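Local coordinates for Endonuclease/exonuclease/phosphatase (PDB 3TEB), which probably acts as a magnesium-dependent nuclease or related phosphoester hydrolase of the endonuclease/exonuclease/phosphatase (DNase I-like) family, at residues M202-D207 and K238-V244; N10-W14 and E59-V64; D136-C142 and N169-G175; G209-D213 and D256-I260. All coordinates share one frame; numbering follows the deposited sequence.

Contact 1 of 4, residues M202-D207 and K238-V244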
loop_
_atom_site.group_PDB
_atom_site.type_symbol
_atom_site.label_atom_id
_atom_site.label_comp_id
_atom_site.label_asym_id
_atom_site.label_seq_id
_atom_site.Cartn_x
_atom_site.Cartn_y
_atom_site.Cartn_z
HETATM N N MSE A 202 15.803 4.841 7.914
HETATM C CA MSE A 202 16.232 6.217 7.692
HETATM C C MSE A 202 15.578 7.248 8.603
HETATM O O MSE A 202 16.042 8.375 8.667
HETATM C CB MSE A 202 15.970 6.617 6.243
HETATM C CG MSE A 202 16.982 6.095 5.240
HETATM SE SE MSE A 202 16.633 6.848 3.484
HETATM C CE MSE A 202 14.857 6.135 3.148
ATOM N N ALA A 203 14.510 6.872 9.298
ATOM C CA ALA A 203 13.692 7.824 10.054
ATOM C C ALA A 203 14.410 8.451 11.249
ATOM O O ALA A 203 15.172 7.778 11.938
ATOM C CB ALA A 203 12.405 7.159 10.499
ATOM N N GLU A 204 14.154 9.738 11.487
ATOM C CA GLU A 204 14.673 10.440 12.668
ATOM C C GLU A 204 14.025 9.966 13.960
ATOM O O GLU A 204 14.710 9.756 14.949
ATOM C CB GLU A 204 14.493 11.953 12.537
ATOM C CG GLU A 204 15.584 12.642 11.717
ATOM C CD GLU A 204 15.360 14.147 11.538
ATOM O OE1 GLU A 204 14.268 14.667 11.878
ATOM O OE2 GLU A 204 16.294 14.817 11.043
ATOM N N LYS A 205 12.701 9.828 13.946
ATOM C CA LYS A 205 11.945 9.240 15.054
ATOM C C LYS A 205 11.202 8.002 14.565
ATOM O O LYS A 205 10.649 8.002 13.466
ATOM C CB LYS A 205 10.968 10.261 15.635
ATOM C CG LYS A 205 11.633 11.193 16.617
ATOM C CD LYS A 205 11.048 12.598 16.634
ATOM C CE LYS A 205 11.916 13.480 17.539
ATOM N NZ LYS A 205 11.338 14.816 17.867
ATOM N N LYS A 206 11.212 6.943 15.373
ATOM C CA LYS A 206 10.499 5.703 15.048
ATOM C C LYS A 206 10.077 4.965 16.302
ATOM O O LYS A 206 10.650 5.157 17.377
ATOM C CB LYS A 206 11.347 4.780 14.166
ATOM C CG LYS A 206 12.813 4.673 14.564
ATOM C CD LYS A 206 13.531 3.587 13.766
ATOM C CE LYS A 206 15.018 3.879 13.585
ATOM N NZ LYS A 206 15.213 4.963 12.577
ATOM N N ASP A 207 9.051 4.133 16.152
ATOM C CA ASP A 207 8.643 3.186 17.184
ATOM C C ASP A 207 9.247 1.824 16.831
ATOM O O ASP A 207 10.110 1.743 15.948
ATOM C CB ASP A 207 7.110 3.121 17.279
ATOM C CG ASP A 207 6.429 2.811 15.927
ATOM O OD1 ASP A 207 7.127 2.452 14.935
ATOM O OD2 ASP A 207 5.176 2.926 15.868
ATOM N N LYS A 238 15.093 12.493 3.458
ATOM C CA LYS A 238 15.019 13.098 4.774
ATOM C C LYS A 238 13.679 12.700 5.384
ATOM O O LYS A 238 12.631 13.259 5.040
ATOM C CB LYS A 238 15.202 14.620 4.675
ATOM C CG LYS A 238 14.988 15.398 5.969
ATOM C CD LYS A 238 15.772 14.829 7.148
ATOM C CE LYS A 238 15.228 15.387 8.446
ATOM N NZ LYS A 238 15.735 16.759 8.722
ATOM N N VAL A 239 13.734 11.706 6.269
ATOM C CA VAL A 239 12.538 11.079 6.843
ATOM C C VAL A 239 12.413 11.474 8.313
ATOM O O VAL A 239 13.128 10.954 9.173
ATOM C CB VAL A 239 12.574 9.528 6.706
ATOM C CG1 VAL A 239 11.265 8.920 7.150
ATOM C CG2 VAL A 239 12.896 9.110 5.284
ATOM N N LYS A 240 11.501 12.395 8.590
ATOM C CA LYS A 240 11.354 12.947 9.924
ATOM C C LYS A 240 10.792 11.947 10.955
ATOM O O LYS A 240 11.200 11.973 12.128
ATOM C CB LYS A 240 10.539 14.247 9.874
ATOM C CG LYS A 240 10.449 14.987 11.214
ATOM C CD LYS A 240 10.743 16.480 11.083
ATOM C CE LYS A 240 10.444 17.191 12.392
ATOM N NZ LYS A 240 11.194 18.475 12.499
ATOM N N GLU A 241 9.891 11.063 10.506
ATOM C CA GLU A 241 9.155 10.141 11.384
ATOM C C GLU A 241 8.585 8.910 10.666
ATOM O O GLU A 241 8.173 8.990 9.514
ATOM C CB GLU A 241 8.015 10.895 12.063
ATOM C CG GLU A 241 7.218 10.071 13.079
ATOM C CD GLU A 241 6.393 10.931 14.035
ATOM O OE1 GLU A 241 6.256 12.151 13.778
ATOM O OE2 GLU A 241 5.889 10.386 15.047
ATOM N N SER A 242 8.541 7.777 11.359
ATOM C CA SER A 242 7.875 6.585 10.839
ATOM C C SER A 242 7.126 5.831 11.931
ATOM O O SER A 242 7.705 4.993 12.619
ATOM C CB SER A 242 8.880 5.651 10.170
ATOM O OG SER A 242 8.275 4.409 9.844
ATOM N N LYS A 243 5.838 6.114 12.084
ATOM C CA LYS A 243 5.041 5.439 13.106
ATOM C C LYS A 243 4.127 4.357 12.538
ATOM O O LYS A 243 3.724 4.413 11.373
ATOM C CB LYS A 243 4.223 6.445 13.932
ATOM C CG LYS A 243 5.057 7.395 14.775
ATOM C CD LYS A 243 6.285 6.689 15.406
ATOM C CE LYS A 243 7.311 7.663 16.008
ATOM N NZ LYS A 243 6.905 8.109 17.360
ATOM N N VAL A 244 3.811 3.371 13.374
ATOM C CA VAL A 244 2.754 2.425 13.072
ATOM C C VAL A 244 1.441 3.063 13.513
ATOM O O VAL A 244 1.423 3.858 14.451
ATOM C CB VAL A 244 2.993 1.066 13.758
ATOM C CG1 VAL A 244 1.848 0.099 13.476
ATOM C CG2 VAL A 244 4.306 0.468 13.278
#

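Contact 2 of 4, residues N10-W14 and E59-V64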
loop_
_atom_site.group_PDB
_atom_site.type_symbol
_atom_site.label_atom_id
_atom_site.label_comp_id
_atom_site.label_asym_id
_atom_site.label_seq_id
_atom_site.Cartn_x
_atom_site.Cartn_y
_atom_site.Cartn_z
ATOM N N ASN A 10 -2.689 -2.455 4.497
ATOM C CA ASN A 10 -3.355 -3.630 3.943
ATOM C C ASN A 10 -4.713 -3.703 4.606
ATOM O O ASN A 10 -4.792 -3.908 5.814
ATOM C CB ASN A 10 -2.543 -4.878 4.269
ATOM C CG ASN A 10 -3.187 -6.149 3.763
ATOM O OD1 ASN A 10 -4.399 -6.359 3.914
ATOM N ND2 ASN A 10 -2.369 -7.028 3.170
ATOM N N VAL A 11 -5.786 -3.512 3.852
ATOM C CA VAL A 11 -7.066 -3.238 4.517
ATOM C C VAL A 11 -7.940 -4.460 4.755
ATOM O O VAL A 11 -9.012 -4.354 5.366
ATOM C CB VAL A 11 -7.871 -2.123 3.815
ATOM C CG1 VAL A 11 -7.284 -0.766 4.171
ATOM C CG2 VAL A 11 -7.935 -2.354 2.304
ATOM N N HIS A 12 -7.466 -5.608 4.278
ATOM C CA HIS A 12 -8.184 -6.866 4.380
ATOM C C HIS A 12 -9.664 -6.635 4.040
ATOM O O HIS A 12 -10.554 -7.042 4.782
ATOM C CB HIS A 12 -7.996 -7.439 5.791
ATOM C CG HIS A 12 -8.194 -8.923 5.887
ATOM N ND1 HIS A 12 -8.815 -9.520 6.965
ATOM C CD2 HIS A 12 -7.843 -9.932 5.051
ATOM C CE1 HIS A 12 -8.840 -10.831 6.788
ATOM N NE2 HIS A 12 -8.261 -11.107 5.633
ATOM N N ALA A 13 -9.914 -5.966 2.919
ATOM C CA ALA A 13 -11.250 -5.474 2.567
ATOM C C ALA A 13 -12.390 -6.506 2.565
ATOM O O ALA A 13 -12.331 -7.493 1.824
ATOM C CB ALA A 13 -11.188 -4.788 1.223
ATOM N N TRP A 14 -13.433 -6.237 3.361
ATOM C CA TRP A 14 -14.672 -7.044 3.430
ATOM C C TRP A 14 -14.450 -8.453 3.967
ATOM O O TRP A 14 -15.224 -9.383 3.667
ATOM C CB TRP A 14 -15.405 -7.139 2.085
ATOM C CG TRP A 14 -15.718 -5.852 1.425
ATOM C CD1 TRP A 14 -15.316 -5.474 0.194
ATOM C CD2 TRP A 14 -16.508 -4.763 1.942
ATOM N NE1 TRP A 14 -15.793 -4.224 -0.100
ATOM C CE2 TRP A 14 -16.528 -3.763 0.957
ATOM C CE3 TRP A 14 -17.191 -4.536 3.142
ATOM C CZ2 TRP A 14 -17.205 -2.554 1.125
ATOM C CZ3 TRP A 14 -17.870 -3.329 3.305
ATOM C CH2 TRP A 14 -17.871 -2.360 2.300
ATOM N N GLU A 59 -19.690 -1.044 -4.366
ATOM C CA GLU A 59 -19.228 -1.487 -3.041
ATOM C C GLU A 59 -17.744 -1.907 -3.018
ATOM O O GLU A 59 -17.296 -2.525 -2.064
ATOM C CB GLU A 59 -20.133 -2.592 -2.444
ATOM C CG GLU A 59 -21.558 -2.184 -2.024
ATOM C CD GLU A 59 -22.336 -3.370 -1.376
ATOM O OE1 GLU A 59 -23.262 -3.110 -0.548
ATOM O OE2 GLU A 59 -22.011 -4.565 -1.683
ATOM N N ASN A 60 -16.990 -1.568 -4.062
ATOM C CA ASN A 60 -15.531 -1.632 -3.992
ATOM C C ASN A 60 -15.056 -0.923 -2.716
ATOM O O ASN A 60 -15.431 0.215 -2.445
ATOM C CB ASN A 60 -14.902 -1.024 -5.255
ATOM C CG ASN A 60 -13.376 -0.964 -5.193
ATOM O OD1 ASN A 60 -12.798 -0.311 -4.317
ATOM N ND2 ASN A 60 -12.722 -1.633 -6.137
ATOM N N TYR A 61 -14.250 -1.613 -1.921
ATOM C CA TYR A 61 -13.899 -1.118 -0.593
ATOM C C TYR A 61 -13.349 0.296 -0.634
ATOM O O TYR A 61 -13.741 1.149 0.158
ATOM C CB TYR A 61 -12.893 -2.055 0.053
ATOM C CG TYR A 61 -12.452 -1.665 1.451
ATOM C CD1 TYR A 61 -12.968 -2.310 2.575
ATOM C CD2 TYR A 61 -11.493 -0.669 1.649
ATOM C CE1 TYR A 61 -12.544 -1.969 3.853
ATOM C CE2 TYR A 61 -11.067 -0.321 2.926
ATOM C CZ TYR A 61 -11.596 -0.973 4.015
ATOM O OH TYR A 61 -11.167 -0.618 5.264
ATOM N N ALA A 62 -12.441 0.526 -1.580
ATOM C CA ALA A 62 -11.773 1.816 -1.752
ATOM C C ALA A 62 -12.773 2.915 -2.109
ATOM O O ALA A 62 -12.757 3.998 -1.526
ATOM C CB ALA A 62 -10.696 1.699 -2.797
ATOM N N TRP A 63 -13.659 2.622 -3.050
ATOM C CA TRP A 63 -14.694 3.560 -3.422
ATOM C C TRP A 63 -15.576 3.908 -2.222
ATOM O O TRP A 63 -15.882 5.076 -1.994
ATOM C CB TRP A 63 -15.516 2.985 -4.557
ATOM C CG TRP A 63 -16.606 3.864 -5.003
ATOM C CD1 TRP A 63 -17.937 3.673 -4.795
ATOM C CD2 TRP A 63 -16.483 5.086 -5.741
ATOM N NE1 TRP A 63 -18.659 4.696 -5.359
ATOM C CE2 TRP A 63 -17.794 5.579 -5.950
ATOM C CE3 TRP A 63 -15.390 5.816 -6.249
ATOM C CZ2 TRP A 63 -18.052 6.774 -6.643
ATOM C CZ3 TRP A 63 -15.641 7.011 -6.942
ATOM C CH2 TRP A 63 -16.972 7.474 -7.133
ATOM N N VAL A 64 -15.966 2.902 -1.445
ATOM C CA VAL A 64 -16.759 3.146 -0.234
ATOM C C VAL A 64 -15.976 4.043 0.734
ATOM O O VAL A 64 -16.508 5.024 1.259
ATOM C CB VAL A 64 -17.186 1.824 0.468
ATOM C CG1 VAL A 64 -17.894 2.118 1.787
ATOM C CG2 VAL A 64 -18.070 0.993 -0.460
#

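Contact 3 of 4, residues D136-C142 and N169-G175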
loop_
_atom_site.group_PDB
_atom_site.type_symbol
_atom_site.label_atom_id
_atom_site.label_comp_id
_atom_site.label_asym_id
_atom_site.label_seq_id
_atom_site.Cartn_x
_atom_site.Cartn_y
_atom_site.Cartn_z
ATOM N N ASP A 136 9.039 15.422 -10.148
ATOM C CA ASP A 136 8.100 14.319 -10.399
ATOM C C ASP A 136 8.409 13.124 -9.497
ATOM O O ASP A 136 9.527 12.599 -9.505
ATOM C CB ASP A 136 8.115 13.899 -11.875
ATOM C CG ASP A 136 7.391 14.895 -12.789
ATOM O OD1 ASP A 136 6.892 15.930 -12.293
ATOM O OD2 ASP A 136 7.311 14.633 -14.011
ATOM N N ILE A 137 7.411 12.716 -8.711
ATOM C CA ILE A 137 7.525 11.565 -7.798
ATOM C C ILE A 137 6.566 10.463 -8.208
ATOM O O ILE A 137 5.404 10.725 -8.501
ATOM C CB ILE A 137 7.247 11.956 -6.321
ATOM C CG1 ILE A 137 8.095 13.171 -5.905
ATOM C CG2 ILE A 137 7.528 10.785 -5.387
ATOM C CD1 ILE A 137 7.556 13.920 -4.695
ATOM N N GLU A 138 7.062 9.232 -8.232
ATOM C CA GLU A 138 6.237 8.075 -8.564
ATOM C C GLU A 138 5.979 7.256 -7.331
ATOM O O GLU A 138 6.910 6.892 -6.631
ATOM C CB GLU A 138 6.914 7.218 -9.619
ATOM C CG GLU A 138 7.026 7.911 -10.966
ATOM C CD GLU A 138 7.977 7.222 -11.917
ATOM O OE1 GLU A 138 8.353 6.063 -11.657
ATOM O OE2 GLU A 138 8.348 7.843 -12.936
ATOM N N PHE A 139 4.702 6.994 -7.064
ATOM C CA PHE A 139 4.255 6.226 -5.895
ATOM C C PHE A 139 3.734 4.869 -6.345
ATOM O O PHE A 139 2.976 4.790 -7.302
ATOM C CB PHE A 139 3.169 6.988 -5.151
ATOM C CG PHE A 139 3.669 8.199 -4.431
ATOM C CD1 PHE A 139 4.210 8.095 -3.149
ATOM C CD2 PHE A 139 3.609 9.455 -5.030
ATOM C CE1 PHE A 139 4.696 9.230 -2.470
ATOM C CE2 PHE A 139 4.080 10.599 -4.361
ATOM C CZ PHE A 139 4.626 10.480 -3.075
ATOM N N TYR A 140 4.154 3.796 -5.689
ATOM C CA TYR A 140 3.755 2.458 -6.122
ATOM C C TYR A 140 3.130 1.709 -4.971
ATOM O O TYR A 140 3.738 1.613 -3.910
ATOM C CB TYR A 140 4.960 1.661 -6.621
ATOM C CG TYR A 140 5.590 2.162 -7.893
ATOM C CD1 TYR A 140 5.402 1.483 -9.092
ATOM C CD2 TYR A 140 6.396 3.297 -7.897
ATOM C CE1 TYR A 140 5.990 1.931 -10.278
ATOM C CE2 TYR A 140 6.991 3.757 -9.069
ATOM C CZ TYR A 140 6.787 3.073 -10.258
ATOM O OH TYR A 140 7.378 3.522 -11.427
ATOM N N SER A 141 1.926 1.179 -5.183
ATOM C CA SER A 141 1.238 0.373 -4.173
ATOM C C SER A 141 1.459 -1.103 -4.465
ATOM O O SER A 141 1.055 -1.590 -5.514
ATOM C CB SER A 141 -0.245 0.699 -4.169
ATOM O OG SER A 141 -0.891 0.072 -3.077
ATOM N N CYS A 142 2.117 -1.807 -3.547
ATOM C CA CYS A 142 2.574 -3.164 -3.825
ATOM C C CYS A 142 2.078 -4.147 -2.811
ATOM O O CYS A 142 2.023 -3.841 -1.618
ATOM C CB CYS A 142 4.086 -3.247 -3.792
ATOM S SG CYS A 142 4.905 -1.798 -4.411
ATOM N N ASN A 169 13.599 9.516 -11.668
ATOM C CA ASN A 169 12.601 10.045 -10.758
ATOM C C ASN A 169 12.691 9.406 -9.396
ATOM O O ASN A 169 13.092 8.246 -9.277
ATOM C CB ASN A 169 11.209 9.801 -11.317
ATOM C CG ASN A 169 10.725 10.938 -12.150
ATOM O OD1 ASN A 169 11.478 11.858 -12.434
ATOM N ND2 ASN A 169 9.458 10.895 -12.548
ATOM N N LEU A 170 12.311 10.162 -8.372
ATOM C CA LEU A 170 12.132 9.576 -7.057
ATOM C C LEU A 170 10.967 8.608 -7.136
ATOM O O LEU A 170 9.855 8.971 -7.540
ATOM C CB LEU A 170 11.872 10.646 -6.000
ATOM C CG LEU A 170 11.487 10.206 -4.588
ATOM C CD1 LEU A 170 12.577 9.366 -3.955
ATOM C CD2 LEU A 170 11.201 11.418 -3.737
ATOM N N LYS A 171 11.248 7.362 -6.784
ATOM C CA LYS A 171 10.247 6.314 -6.789
ATOM C C LYS A 171 10.009 5.912 -5.350
ATOM O O LYS A 171 10.954 5.545 -4.640
ATOM C CB LYS A 171 10.716 5.127 -7.630
ATOM C CG LYS A 171 10.640 5.405 -9.103
ATOM C CD LYS A 171 11.374 4.404 -9.963
ATOM C CE LYS A 171 11.415 4.963 -11.373
ATOM N NZ LYS A 171 11.620 3.959 -12.422
ATOM N N ILE A 172 8.761 6.035 -4.902
ATOM C CA ILE A 172 8.380 5.614 -3.548
ATOM C C ILE A 172 7.419 4.441 -3.635
ATOM O O ILE A 172 6.395 4.476 -4.318
ATOM C CB ILE A 172 7.850 6.773 -2.683
ATOM C CG1 ILE A 172 9.015 7.690 -2.323
ATOM C CG2 ILE A 172 7.205 6.245 -1.417
ATOM C CD1 ILE A 172 8.604 9.039 -1.830
ATOM N N LEU A 173 7.778 3.399 -2.913
ATOM C CA LEU A 173 7.304 2.077 -3.212
ATOM C C LEU A 173 6.745 1.466 -1.924
ATOM O O LEU A 173 7.492 1.069 -1.043
ATOM C CB LEU A 173 8.499 1.329 -3.777
ATOM C CG LEU A 173 8.338 0.090 -4.613
ATOM C CD1 LEU A 173 9.399 0.073 -5.673
ATOM C CD2 LEU A 173 8.483 -1.074 -3.651
HETATM N N MSE A 174 5.414 1.429 -1.832
HETATM C CA MSE A 174 4.665 1.207 -0.580
HETATM C C MSE A 174 3.853 -0.089 -0.557
HETATM O O MSE A 174 3.144 -0.414 -1.520
HETATM C CB MSE A 174 3.666 2.349 -0.372
HETATM C CG MSE A 174 4.255 3.728 -0.224
HETATM SE SE MSE A 174 2.893 5.114 -0.443
HETATM C CE MSE A 174 2.715 4.980 -2.348
ATOM N N GLY A 175 3.925 -0.809 0.558
ATOM C CA GLY A 175 2.984 -1.893 0.793
ATOM C C GLY A 175 3.444 -3.148 1.506
ATOM O O GLY A 175 4.457 -3.173 2.213
#

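Contact 4 of 4, residues G209-D213 and D256-I260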
loop_
_atom_site.group_PDB
_atom_site.type_symbol
_atom_site.label_atom_id
_atom_site.label_comp_id
_atom_site.label_asym_id
_atom_site.label_seq_id
_atom_site.Cartn_x
_atom_site.Cartn_y
_atom_site.Cartn_z
ATOM N N GLY A 209 8.062 -0.562 15.167
ATOM C CA GLY A 209 7.823 -0.820 13.761
ATOM C C GLY A 209 7.005 -2.050 13.409
ATOM O O GLY A 209 6.833 -2.347 12.229
ATOM N N ILE A 210 6.501 -2.756 14.419
ATOM C CA ILE A 210 5.684 -3.962 14.238
ATOM C C ILE A 210 4.393 -3.668 13.469
ATOM O O ILE A 210 3.630 -2.787 13.871
ATOM C CB ILE A 210 5.354 -4.590 15.627
ATOM C CG1 ILE A 210 6.647 -4.982 16.358
ATOM C CG2 ILE A 210 4.386 -5.789 15.524
ATOM C CD1 ILE A 210 7.623 -5.826 15.522
ATOM N N THR A 211 4.152 -4.398 12.375
ATOM C CA THR A 211 2.923 -4.212 11.574
ATOM C C THR A 211 1.905 -5.350 11.638
ATOM O O THR A 211 0.748 -5.165 11.275
ATOM C CB THR A 211 3.198 -3.885 10.076
ATOM O OG1 THR A 211 4.027 -4.893 9.484
ATOM C CG2 THR A 211 3.849 -2.536 9.930
ATOM N N VAL A 212 2.338 -6.527 12.065
ATOM C CA VAL A 212 1.433 -7.655 12.259
ATOM C C VAL A 212 1.675 -8.206 13.649
ATOM O O VAL A 212 2.821 -8.437 14.032
ATOM C CB VAL A 212 1.659 -8.764 11.216
ATOM C CG1 VAL A 212 0.655 -9.889 11.398
ATOM C CG2 VAL A 212 1.555 -8.200 9.817
ATOM N N ASP A 213 0.597 -8.397 14.403
ATOM C CA ASP A 213 0.670 -8.923 15.760
ATOM C C ASP A 213 -0.355 -10.046 15.878
ATOM O O ASP A 213 -1.533 -9.831 15.623
ATOM C CB ASP A 213 0.370 -7.794 16.752
ATOM C CG ASP A 213 0.581 -8.192 18.213
ATOM O OD1 ASP A 213 0.426 -9.381 18.578
ATOM O OD2 ASP A 213 0.887 -7.279 19.010
ATOM N N ASP A 256 -6.300 -6.771 9.588
ATOM C CA ASP A 256 -5.462 -7.793 10.218
ATOM C C ASP A 256 -3.970 -7.436 10.145
ATOM O O ASP A 256 -3.123 -8.180 10.643
ATOM C CB ASP A 256 -5.761 -9.208 9.678
ATOM C CG ASP A 256 -5.435 -9.383 8.195
ATOM O OD1 ASP A 256 -5.053 -8.407 7.494
ATOM O OD2 ASP A 256 -5.570 -10.530 7.717
ATOM N N HIS A 257 -3.675 -6.296 9.511
ATOM C CA HIS A 257 -2.353 -5.664 9.502
ATOM C C HIS A 257 -2.536 -4.273 10.077
ATOM O O HIS A 257 -3.606 -3.686 9.920
ATOM C CB HIS A 257 -1.866 -5.467 8.068
ATOM C CG HIS A 257 -1.371 -6.709 7.399
ATOM N ND1 HIS A 257 -0.113 -6.794 6.840
ATOM C CD2 HIS A 257 -1.975 -7.899 7.156
ATOM C CE1 HIS A 257 0.045 -7.992 6.305
ATOM N NE2 HIS A 257 -1.072 -8.679 6.477
ATOM N N PHE A 258 -1.505 -3.726 10.720
ATOM C CA PHE A 258 -1.517 -2.305 11.076
ATOM C C PHE A 258 -0.912 -1.497 9.930
ATOM O O PHE A 258 -0.214 -2.042 9.057
ATOM C CB PHE A 258 -0.742 -2.025 12.358
ATOM C CG PHE A 258 -0.997 -3.006 13.464
ATOM C CD1 PHE A 258 -2.287 -3.465 13.738
ATOM C CD2 PHE A 258 0.057 -3.452 14.261
ATOM C CE1 PHE A 258 -2.511 -4.369 14.771
ATOM C CE2 PHE A 258 -0.160 -4.345 15.293
ATOM C CZ PHE A 258 -1.442 -4.807 15.549
ATOM N N GLY A 259 -1.180 -0.196 9.928
ATOM C CA GLY A 259 -0.685 0.662 8.855
ATOM C C GLY A 259 0.584 1.386 9.245
ATOM O O GLY A 259 0.875 1.527 10.431
ATOM N N ILE A 260 1.339 1.835 8.246
ATOM C CA ILE A 260 2.531 2.648 8.462
ATOM C C ILE A 260 2.265 4.046 7.963
ATOM O O ILE A 260 1.684 4.256 6.896
ATOM C CB ILE A 260 3.777 2.087 7.738
ATOM C CG1 ILE A 260 4.191 0.748 8.326
ATOM C CG2 ILE A 260 4.955 3.045 7.842
ATOM C CD1 ILE A 260 5.171 0.024 7.457
#

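Contact 1 of 4, residues M202-D207 and K238-V244
Asp207 reaches across to the backbone of Val244: its OD2 accepts from Val244 N at 2.9 Å. The N-H to acceptor angle of 174° makes the bond nearly straight, and the N-H arrives on the syn side, 20° out of the carboxylate plane. A chi1 of 54° sets the carboxyl carbon between the backbone N and carbonyl carbon of Asp207 and so aims it at the neighbouring strand, while OD1 is weakly bonded to Gly209 N.

The other hydrogen bonds across the contact join main chain to main chain. Glu204 N donates to Val239 O (2.8 Å), Lys205 N to Lys240 O (3.2 Å), and Ser242 N to Lys205 O (3.0 Å). The two chains run parallel, and the 205-206 piece is a short, weakly bonded edge strand of a seven-stranded mixed sheet. Strand 239-245 is bonded along its other edge to strand 259-264.

Apolar packing lies toward helix 199-202. Ala203 CB touches both Val239 CG1 (4.0 Å) and Ser242 CB (3.8 Å), and selenomethionine Met202 crosses Val239 at about a right angle, its CB 4.1 Å from Val239 CG2.

Charged groups line the exposed border. Lys243 NZ pairs with Glu241 OE2 at 3.4 Å along one strand. Lys206, by contrast, curls back, its NZ bonded to the carbonyl oxygens of Tyr200 and Val201 and weakly to that of Ala203.

Contact 2 of 4, residues N10-W14 and E59-V64
Trp14 and Tyr61 form a T-shaped pair in which the edge of the tyrosine meets the face of the indole. The centroids of the five-membered ring of Trp14 and the Tyr61 ring are 5.6 Å apart, the planes are inclined at 73°, and Tyr61 CD1 stands 4.2 Å above the indole plane, over its centre. At the indole edge, Val64 CG2 lies in plane beside Trp14 CZ2 (4.0 Å), and Trp14 NE1 gives a weak, bent bond to Glu59 O (3.0 Å, 123°). Ala13 CB packs obliquely on the tyrosine ring. Farther along that ring Val11 CG2 makes an off-centre CH-pi contact, 4.2 Å from the centroid.

With CG anti to the backbone N (chi1 -179°), Tyr61 projects from the first turn of helix 61-69 to meet these residues and Ile23 and Leu26 of helix 19-33. The turn is capped by Asn60, whose OD1 accepts weakly from Ala62 N and Trp63 N while its ND2 bonds to Gln45. On the opposing loop, Asn10 OD1 accepts from His12 N at 3.2 Å in an Asx turn, and Asn10 ND2 bonds to Glu42, a residue of the magnesium-binding site.

Because the one direct polar bond is weak, aromatic and aliphatic packing probably outweighs polar bonding between these two segments, and it continues through Val11 to within about 5 Å, side chain to side chain, of Glu42.

Contact 3 of 4, residues D136-C142 and N169-G175
Glu138 and Lys171 both carry CG anti to the carbonyl carbon (chi1 -67° and -75°); paired in the parallel register and so on the same face of the sheet, their extended chains run side by side. Their salt bridge is long, 4.0 Å from Glu138 OE1 to Lys171 NZ, and NZ is bonded instead to the carbonyl oxygens of Thr165 and Leu162. Glu138 OE1 receives Tyr140 OH at 2.7 Å, the oxygen lying in the plane of the tyrosine ring but the hydroxyl 35° out of the carboxylate plane. Asn169 ND2 reaches Glu138 OE2 at 3.3 Å from the opposite side of that plane. Thr165 bonds OE1 and Asn167 bonds OE2, so several polar groups hold this buried carboxylate, which probably favours its charged form.

On the other face Phe139 lies alongside Ile172, its CD1 3.9 Å from Ile172 CB. Selenomethionine Met174, bent at its last torsion, brings CE to the edge of the Phe139 ring, 3.5 Å from CD1. This apolar layer packs on strands 4-10 and 37-46 of the second sheet.

Main-chain bonds alternate between the strands, among them Glu138 N to Leu170 O (2.9 Å) and Met174 N to Tyr140 O (2.7 Å), and end with Cys142 N to Met174 O just before the corner at Gly175. Parallel neighbours joined through helix 154-162 make a beta-alpha-beta crossover, here inside the two-sheet sandwich of the DNase I-like fold.

Contact 4 of 4, residues G209-D213 and D256-I260
Val212 lays its CG2 over a face of the His257 imidazole, a CH-pi contact 3.9 Å from the ring centroid and 20° off the ring normal. Val212 belongs with Thr211 to a classic beta bulge, both residues facing Lys226 of strand 225-233. The side chains of Val212 and His257 lie at a slant to each other, and the methyl is displaced toward the rim, nearest ND1 (3.7 Å). That nitrogen is bonded to Asp229 OD1, which also bonds Thr211 OG1; one carboxylate oxygen thus links the imidazole to the threonine hydroxyl, and OG1 is bonded to Leu228 N as well.

Phe258 turns its ring so that Ile210 O lies in plane at the edge, 3.7 Å from CD2. Asp213 CB approaches the same ring obliquely at CZ (3.7 Å), though Asp213 is poorly ordered. Thr211 CG2, anti to its carbonyl carbon, touches Ile260 CG1 at 3.7 Å.

Asp256, a residue of the magnesium-binding site whose side chain lies about 4 Å (nearest atoms) from the modelled ion without coordinating it, precedes His257; the packing thus lies directly next to the metal site in sequence. Between the flanking rings, Phe258 N donates to Thr211 O at 2.7 Å, nearly straight at 174° and in the carbonyl plane.

In the fold
Along the chain contacts 2 and 3 close before contacts 1 and 4 open, and the last two interleave. Contacts 1 and 4 have centres 15 Å apart and meet where Val244 packs on Gly209, Ile210, Phe258 and Gly259; strands 239-245 and 259-264 are neighbours in one sheet. Contact 3 lies in the other sheet, which strand 212-213 of contact 4 also joins, so contact 4 bridges the two. The centres of contacts 1 and 2 are about 27 Å apart, on opposite sides of the chain's centre, but contact 2 touches contact 4 through Asn10 with His257 and His12 with Asp256. Contacts 2 and 4 therefore converge on the magnesium site of Glu42 and Asp256, while contact 1 remains peripheral.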